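Local structure of predicted protein (Acinetobacter sp. RUH2624, 4MEA) at residues F183-F186 / I191-K194. The protein hydrolyses epoxides as a secreted Cif-type virulence factor with an alpha/beta hydrolase fold. Numbering follows the deposited sequence.
Sequences FGYF and IAEK
In the helical cap of this alpha/beta hydrolase, inserted between strands 151-157 and 267-272 of the main sheet, Tyr185 on helix 181-185 meets Ala192 in the first turn of helix 191-198. The methyl CB of Ala192 sits over one face of the Tyr185 ring, 3.9 Å from the ring centroid and 18° off the normal, a CH-pi contact shifted toward the rim. With CG anti to the backbone N, chi1 176° carries the tyrosine ring across, bringing its hydroxyl end beside Ala192, where OH lies 3.6 Å from CA of Ala192. Phe186 adds a smaller apolar touch: its CD1 lies 4.0 Å from Ala192 CB, approached obliquely. Between the backbones, one water lies 2.8 Å from Tyr185 O and accepts from Ala192 N at 2.9 Å, bridging the two neighbouring segments. Tyr185 OH hydrogen-bonds to Gln195 and to Gln195 of the second subunit, whose own Tyr185 stacks on this ring; Phe186 instead packs among Phe67, Phe203 and Phe240. The small alanine methyl packs on an aromatic face where two consecutive cap helices, joined by a short loop, meet beside the second subunit at the dimer interface.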
loop_
_atom_site.group_PDB
_atom_site.type_symbol
_atom_site.label_atom_id
_atom_site.label_comp_id
_atom_site.label_asym_id
_atom_site.label_seq_id
_atom_site.Cartn_x
_atom_site.Cartn_y
_atom_site.Cartn_z
ATOM N N PHE A 183 3.549 0.041 4.719
ATOM C CA PHE A 183 3.616 -0.941 5.796
ATOM C C PHE A 183 2.763 -2.162 5.437
ATOM O O PHE A 183 3.083 -3.291 5.825
ATOM C CB PHE A 183 3.183 -0.353 7.149
ATOM C CG PHE A 183 4.101 0.721 7.681
ATOM C CD1 PHE A 183 5.329 0.395 8.240
ATOM C CD2 PHE A 183 3.720 2.056 7.658
ATOM C CE1 PHE A 183 6.174 1.381 8.747
ATOM C CE2 PHE A 183 4.557 3.041 8.167
ATOM C CZ PHE A 183 5.790 2.697 8.715
ATOM N N GLY A 184 1.687 -1.931 4.685
ATOM C CA GLY A 184 0.842 -3.017 4.214
ATOM C C GLY A 184 1.418 -3.744 3.012
ATOM O O GLY A 184 1.517 -4.975 3.001
ATOM N N TYR A 185 1.785 -2.990 1.981
ATOM C CA TYR A 185 2.338 -3.593 0.765
ATOM C C TYR A 185 3.575 -4.441 1.078
ATOM O O TYR A 185 3.706 -5.564 0.581
ATOM C CB TYR A 185 2.668 -2.506 -0.268
ATOM C CG TYR A 185 3.348 -3.000 -1.542
ATOM C CD1 TYR A 185 2.770 -3.996 -2.334
ATOM C CD2 TYR A 185 4.539 -2.441 -1.966
ATOM C CE1 TYR A 185 3.383 -4.424 -3.513
ATOM C CE2 TYR A 185 5.162 -2.864 -3.143
ATOM C CZ TYR A 185 4.584 -3.856 -3.903
ATOM O OH TYR A 185 5.195 -4.265 -5.070
ATOM N N PHE A 186 4.460 -3.921 1.931
ATOM C CA PHE A 186 5.715 -4.609 2.248
ATOM C C PHE A 186 5.522 -5.864 3.118
ATOM O O PHE A 186 6.434 -6.671 3.251
ATOM C CB PHE A 186 6.724 -3.659 2.913
ATOM C CG PHE A 186 7.273 -2.586 1.994
ATOM C CD1 PHE A 186 7.056 -2.634 0.624
ATOM C CD2 PHE A 186 8.033 -1.536 2.507
ATOM C CE1 PHE A 186 7.584 -1.648 -0.218
ATOM C CE2 PHE A 186 8.553 -0.534 1.668
ATOM C CZ PHE A 186 8.329 -0.603 0.310
ATOM N N ILE A 191 4.808 -10.652 -2.226
ATOM C CA ILE A 191 4.462 -9.927 -3.444
ATOM C C ILE A 191 5.390 -8.741 -3.726
ATOM O O ILE A 191 5.833 -8.550 -4.862
ATOM C CB ILE A 191 2.976 -9.462 -3.413
ATOM C CG1 ILE A 191 2.047 -10.669 -3.215
ATOM C CG2 ILE A 191 2.617 -8.719 -4.696
ATOM C CD1 ILE A 191 2.146 -11.712 -4.306
ATOM N N ALA A 192 5.677 -7.935 -2.708
ATOM C CA ALA A 192 6.590 -6.809 -2.903
ATOM C C ALA A 192 7.959 -7.344 -3.320
ATOM O O ALA A 192 8.566 -6.863 -4.274
ATOM C CB ALA A 192 6.711 -5.969 -1.637
ATOM N N GLU A 193 8.439 -8.346 -2.600
ATOM C CA GLU A 193 9.725 -8.953 -2.942
ATOM C C GLU A 193 9.773 -9.369 -4.414
ATOM O O GLU A 193 10.702 -9.011 -5.144
ATOM C CB GLU A 193 10.001 -10.169 -2.059
ATOM C CG GLU A 193 11.191 -10.996 -2.547
ATOM C CD GLU A 193 11.299 -12.326 -1.839
ATOM O OE1 GLU A 193 10.696 -12.477 -0.746
ATOM O OE2 GLU A 193 11.983 -13.221 -2.382
ATOM N N LYS A 194 8.769 -10.128 -4.843
ATOM C CA LYS A 194 8.720 -10.641 -6.212
ATOM C C LYS A 194 8.531 -9.542 -7.266
ATOM O O LYS A 194 9.208 -9.541 -8.306
ATOM C CB LYS A 194 7.627 -11.707 -6.344
ATOM C CG LYS A 194 7.986 -13.070 -5.736
ATOM C CD LYS A 194 6.865 -14.066 -6.005
ATOM C CE LYS A 194 7.245 -15.482 -5.628
ATOM N NZ LYS A 194 6.151 -16.403 -5.982
HETATM O O HOH W 1 4.984 -8.006 0.125
#